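Local coordinates for protein interferon gamma (Paralichthys olivaceus, PDB 6F1E) that acts as a secreted homodimeric cytokine that binds interferon gamma receptor 1 and, with lower affinity, its receptor 1-like relative, activating macrophages and neutrophils, at the interface of chains A and B. Residues are numbered along the deposited sequence; one frame, centred on the assembly and turned at random. Chains: chain A/B, Interferon gamma.

Contacts 1 and 3 lie along helix 129-150 of chain B, their C-alpha centres about 12 Å apart: B:Gln132, B:Ser133 and B:Leu136 serve contact 1, while B:Ala135, B:Glu138 and B:Met142 serve contact 3. Contact 2 belongs to the other half of the dimer, its C-alpha centre about 40 Å from that of contact 1 and about 32 Å from that of contact 3. With the chains exchanged, it shares positions 32, 135, 138 and 142 with contact 3. In both halves, the late helical segment of one chain (129-150 in chain B, broken at 138 in chain A) enters its partner, so neither bundle of this intertwined homodimer is built from one chain alone.

Contact 1: the interface of chains A and B. Residues chain A 14-15, 18, 62; chain B 129, 132-133, 136.
Helix 5-17 of chain A, the loop residue A:Tyr18 that follows it and the end of helix 41-64 receive helix 129-150 of chain B, in the intertwined helical dimer typical of the type II interferons. B:Leu136 is driven among A:Leu14, A:Tyr18 and A:Met62. Its CD2 methyl comes within 3.5 Å of A:Tyr18 CD2, the leucine crossing the tyrosine at about a right angle, and also meets the A:Met62 CE methyl. That CE, brought round by the bend in the methionine at chi3 (79°), lies over the rim of one face of the A:Tyr18 ring. On the other flank of the tyrosine, B:Phe129 CE1 touches A:Tyr18 CD1 at 3.5 Å. B:Gln132 runs alongside A:Met62 in the opposite sense, its amide carbon CD 3.6 Å from A:Met62 CG, and its amide plane is nearly perpendicular to the tyrosine ring. A hydrogen bond of 2.8 Å runs from B:Ser133 OG to the backbone carbonyl A:Tyr18 O. The hydroxyl, anti to the serine N (chi1 177°), approaches from above the carbonyl plane, 51° out of it. The side chains of A:Leu15 and B:Leu136 pass in opposite directions, A:Leu15 CD2 near B:Leu136 CB.

Contact 2: the interface of chains A and B. Residues chain A 135, 138-139, 142; chain B 32, 51, 55.
A:Met142, B:Tyr55 and B:Phe32 bury the most surface here, in the intertwined dimer of a type II interferon. The methionine, on helix 139-149 of chain A, lies across both the tyrosine on helix 41-65 and the phenylalanine on a loop of chain B, its CB end on the first and its CE on the second. A bend at chi2 (-67°) sends its thioether past B:Phe32 in the opposite direction; the CE methyl comes over one ring face, toward the CG-CD2 rim, 3.7 Å from B:Phe32 CD2. A:Met142 CB lies 3.9 Å from B:Tyr55 CE2, the methionine side chain crossing the tyrosine at about a right angle, while A:Met142 SD borders the CG1 methyl of B:Val51. The phenol of B:Tyr55 points to the break at A:Glu138 between helices 129-137 and 139-149. A:Leu139 caps one ring face: its CD1 methyl stands 4.0 Å above the plane, over the centre. The carbonyl carbon C of A:Ala135 lies in plane at the ring's edge. B:Tyr55 OH is directed at A:Ala135 O, but their modelled separation is too short to be reliable. A:Glu138 CD, by contrast, meets the B:Phe32 ring edge in plane, 4.0 Å from B:Phe32 CD2, the carboxylate turned 65° from the ring.

Contact 3: the interface of chains A and B. Residues chain A 30-33; chain B 124, 135, 138, 142.
Two hydrogen bonds from the loop of A:Val31 and A:Phe32 grip the carboxylate of B:Glu138, on helix 129-150, within the intertwined dimer of this type II interferon. The backbone A:Val31 N donates to B:Glu138 OE2 at 2.8 Å, and A:Phe32 N to B:Glu138 OE1 at 3.1 Å. Each oxygen uses its syn lone pair, and both bonds are fairly straight, with angles of 160° and 158° at hydrogen. This two-pronged hold on successive amides fixes the rotation of the carboxylate. The glutamate reaches the loop because its chain runs extended beyond CG. The neighbouring amide dipoles would probably stabilise a negative charge there. A:Val31 CB and the A:Pro30 ring pack round the carboxylate, and the plane of the A:Phe32 ring is turned 83° from it.

Among the apolar contacts, B:Ile124, in a loop, crosses both A:Val31 and A:Phe32 at about right angles: its terminal CD1 methyl lies 3.4 Å from A:Phe32 CE1 and 3.6 Å from A:Val31 CG1. A:Val31 CG1 sits over the centre of one face of the A:Phe32 ring, 3.7 Å above its plane, and B:Ile124 CD1 comes in beside it on the same side, near the CE1 rim. B:Met142 CE covers A:Phe32 CB at 3.7 Å. A:Val31 CG2 turns instead to the helix, in van der Waals contact with the backbone nitrogen B:Ala135 N at 3.5 Å.

Contact 1: the interface of chains A and B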
# COMPACT_ATOMS: atom_id res chain seq x y z
N LEU A 14 -19.37 20.11 -10.82
CA LEU A 14 -18.04 20.32 -10.23
C LEU A 14 -16.94 20.70 -11.23
O LEU A 14 -16.06 21.54 -10.95
CB LEU A 14 -17.62 19.11 -9.42
CG LEU A 14 -18.32 19.13 -8.08
CD1 LEU A 14 -18.43 17.70 -7.59
CD2 LEU A 14 -17.59 20.03 -7.08
N LEU A 15 -17.02 20.07 -12.40
CA LEU A 15 -16.02 20.30 -13.43
C LEU A 15 -16.04 21.73 -13.97
O LEU A 15 -15.02 22.22 -14.46
CB LEU A 15 -16.17 19.25 -14.54
CG LEU A 15 -15.69 17.85 -14.12
CD1 LEU A 15 -16.27 16.77 -15.03
CD2 LEU A 15 -14.16 17.80 -14.04
N TYR A 18 -13.70 23.32 -11.61
CA TYR A 18 -12.41 22.60 -11.69
C TYR A 18 -12.09 22.38 -13.15
O TYR A 18 -12.20 21.27 -13.68
CB TYR A 18 -12.48 21.30 -10.90
CG TYR A 18 -12.45 21.51 -9.41
CD1 TYR A 18 -11.27 21.93 -8.79
CD2 TYR A 18 -13.59 21.34 -8.61
CE1 TYR A 18 -11.21 22.15 -7.42
CE2 TYR A 18 -13.53 21.56 -7.23
CZ TYR A 18 -12.33 21.96 -6.64
OH TYR A 18 -12.20 22.19 -5.30
N MET A 62 -9.68 19.15 -1.39
CA MET A 62 -10.45 20.04 -2.21
C MET A 62 -11.42 20.84 -1.36
O MET A 62 -11.73 21.97 -1.69
CB MET A 62 -11.20 19.24 -3.30
CG MET A 62 -10.27 18.64 -4.36
SD MET A 62 -11.08 17.46 -5.45
CE MET A 62 -11.97 18.48 -6.62
N PHE B 129 -4.04 21.41 -8.51
CA PHE B 129 -5.33 21.69 -9.17
C PHE B 129 -5.61 20.79 -10.41
O PHE B 129 -6.75 20.31 -10.59
CB PHE B 129 -5.42 23.17 -9.56
CG PHE B 129 -6.80 23.62 -10.03
CD1 PHE B 129 -7.74 24.09 -9.12
CD2 PHE B 129 -7.15 23.58 -11.39
CE1 PHE B 129 -9.01 24.51 -9.54
CE2 PHE B 129 -8.43 23.99 -11.81
CZ PHE B 129 -9.35 24.46 -10.89
N GLN B 132 -6.42 17.29 -9.21
CA GLN B 132 -7.77 17.35 -8.63
C GLN B 132 -8.83 17.24 -9.70
O GLN B 132 -9.81 16.50 -9.55
CB GLN B 132 -7.99 18.63 -7.83
CG GLN B 132 -7.35 18.57 -6.45
CD GLN B 132 -7.27 19.93 -5.77
OE1 GLN B 132 -7.82 20.93 -6.25
NE2 GLN B 132 -6.59 19.96 -4.64
N SER B 133 -8.61 17.96 -10.79
CA SER B 133 -9.59 18.01 -11.84
C SER B 133 -9.52 16.80 -12.71
O SER B 133 -10.54 16.44 -13.30
CB SER B 133 -9.38 19.22 -12.73
OG SER B 133 -10.33 19.20 -13.80
N LEU B 136 -11.20 14.11 -10.60
CA LEU B 136 -12.64 14.42 -10.68
C LEU B 136 -13.27 13.83 -11.93
O LEU B 136 -14.29 13.12 -11.84
CB LEU B 136 -12.87 15.93 -10.66
CG LEU B 136 -14.04 16.53 -9.89
CD1 LEU B 136 -14.28 15.84 -8.56
CD2 LEU B 136 -13.77 18.03 -9.67

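Contact 2: the interface of chains A and B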
# COMPACT_ATOMS: atom_id res chain seq x y z
N ALA A 135 12.22 -4.65 14.77
CA ALA A 135 11.99 -5.34 13.50
C ALA A 135 12.91 -6.55 13.39
O ALA A 135 12.50 -7.60 12.91
CB ALA A 135 12.22 -4.40 12.35
N GLU A 138 11.98 -9.82 15.09
CA GLU A 138 10.97 -10.64 14.38
C GLU A 138 11.42 -11.30 13.04
O GLU A 138 10.63 -12.05 12.42
CB GLU A 138 9.70 -9.81 14.12
CG GLU A 138 9.23 -9.08 15.36
CD GLU A 138 7.73 -8.97 15.48
OE1 GLU A 138 7.05 -10.01 15.47
OE2 GLU A 138 7.23 -7.84 15.62
N LEU A 139 12.66 -11.04 12.61
CA LEU A 139 13.06 -11.44 11.25
C LEU A 139 12.92 -12.96 10.98
O LEU A 139 12.37 -13.39 9.93
CB LEU A 139 14.47 -10.95 10.93
CG LEU A 139 15.04 -11.35 9.55
CD1 LEU A 139 14.04 -11.28 8.40
CD2 LEU A 139 16.24 -10.47 9.22
N MET A 142 9.41 -14.03 10.88
CA MET A 142 8.76 -13.44 9.68
C MET A 142 9.27 -14.06 8.41
O MET A 142 8.47 -14.34 7.55
CB MET A 142 8.92 -11.92 9.59
CG MET A 142 8.13 -11.14 10.59
SD MET A 142 6.35 -11.23 10.34
CE MET A 142 5.93 -10.00 11.58
N PHE B 32 5.26 -3.85 13.83
CA PHE B 32 4.37 -4.38 12.80
C PHE B 32 2.94 -4.42 13.28
O PHE B 32 2.68 -4.39 14.47
CB PHE B 32 4.75 -5.79 12.39
CG PHE B 32 6.10 -5.91 11.74
CD1 PHE B 32 6.35 -5.31 10.51
CD2 PHE B 32 7.13 -6.63 12.34
CE1 PHE B 32 7.58 -5.43 9.88
CE2 PHE B 32 8.35 -6.77 11.72
CZ PHE B 32 8.58 -6.16 10.49
N VAL B 51 5.85 -7.28 4.18
CA VAL B 51 6.81 -7.39 5.27
C VAL B 51 8.27 -7.52 4.72
O VAL B 51 9.17 -6.86 5.22
CB VAL B 51 6.38 -8.49 6.27
CG1 VAL B 51 7.41 -8.63 7.39
CG2 VAL B 51 5.00 -8.17 6.85
N TYR B 55 11.63 -5.12 5.21
CA TYR B 55 12.93 -5.58 5.68
C TYR B 55 14.02 -5.14 4.71
O TYR B 55 15.02 -4.62 5.16
CB TYR B 55 12.95 -7.09 5.94
CG TYR B 55 12.43 -7.48 7.32
CD1 TYR B 55 13.08 -7.04 8.47
CD2 TYR B 55 11.32 -8.31 7.49
CE1 TYR B 55 12.64 -7.38 9.73
CE2 TYR B 55 10.88 -8.69 8.76
CZ TYR B 55 11.54 -8.20 9.88
OH TYR B 55 11.17 -8.54 11.17

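Contact 3: the interface of chains A and B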
# COMPACT_ATOMS: atom_id res chain seq x y z
N PRO A 30 -2.89 9.59 -16.71
CA PRO A 30 -4.07 9.66 -15.85
C PRO A 30 -3.66 9.59 -14.40
O PRO A 30 -2.55 9.11 -14.08
CB PRO A 30 -4.89 8.42 -16.24
CG PRO A 30 -4.05 7.67 -17.23
CD PRO A 30 -2.66 8.20 -17.12
N VAL A 31 -4.52 10.05 -13.51
CA VAL A 31 -4.22 10.00 -12.08
C VAL A 31 -4.18 8.51 -11.60
O VAL A 31 -3.23 8.07 -10.96
CB VAL A 31 -5.23 10.82 -11.27
CG1 VAL A 31 -4.90 10.75 -9.77
CG2 VAL A 31 -5.26 12.28 -11.74
N PHE A 32 -5.22 7.77 -11.97
CA PHE A 32 -5.44 6.40 -11.56
C PHE A 32 -5.32 5.47 -12.77
O PHE A 32 -6.13 5.56 -13.73
CB PHE A 32 -6.82 6.29 -10.95
CG PHE A 32 -6.99 7.15 -9.73
CD1 PHE A 32 -6.23 6.91 -8.60
CD2 PHE A 32 -7.88 8.17 -9.71
CE1 PHE A 32 -6.36 7.67 -7.45
CE2 PHE A 32 -8.03 8.94 -8.55
CZ PHE A 32 -7.26 8.70 -7.43
N PRO A 33 -4.29 4.60 -12.77
CA PRO A 33 -4.18 3.48 -13.70
C PRO A 33 -5.38 2.56 -13.72
O PRO A 33 -5.88 2.22 -12.66
CB PRO A 33 -3.00 2.68 -13.13
CG PRO A 33 -2.62 3.33 -11.82
CD PRO A 33 -3.04 4.75 -12.00
N ILE B 124 0.19 10.39 -5.32
CA ILE B 124 -0.60 11.37 -6.10
C ILE B 124 -0.58 12.72 -5.37
O ILE B 124 -0.71 12.76 -4.15
CB ILE B 124 -2.03 10.83 -6.35
CG1 ILE B 124 -1.98 9.69 -7.39
CG2 ILE B 124 -2.99 11.94 -6.77
CD1 ILE B 124 -3.16 8.75 -7.34
N ALA B 135 -8.53 13.63 -11.56
CA ALA B 135 -9.22 12.72 -10.65
C ALA B 135 -10.75 12.86 -10.71
O ALA B 135 -11.49 11.86 -10.87
CB ALA B 135 -8.74 12.96 -9.24
N GLU B 138 -12.12 11.33 -13.65
CA GLU B 138 -11.97 9.89 -13.62
C GLU B 138 -12.92 9.25 -12.61
O GLU B 138 -13.22 8.04 -12.72
CB GLU B 138 -10.52 9.52 -13.32
CG GLU B 138 -9.49 10.03 -14.35
CD GLU B 138 -8.05 9.76 -13.92
OE1 GLU B 138 -7.80 8.68 -13.31
OE2 GLU B 138 -7.15 10.59 -14.21
N MET B 142 -14.46 5.29 -12.22
CA MET B 142 -13.93 4.59 -11.06
C MET B 142 -15.06 4.15 -10.12
O MET B 142 -15.05 3.00 -9.64
CB MET B 142 -12.86 5.42 -10.37
CG MET B 142 -11.53 5.47 -11.16
SD MET B 142 -10.69 3.88 -11.07
CE MET B 142 -9.38 4.00 -12.29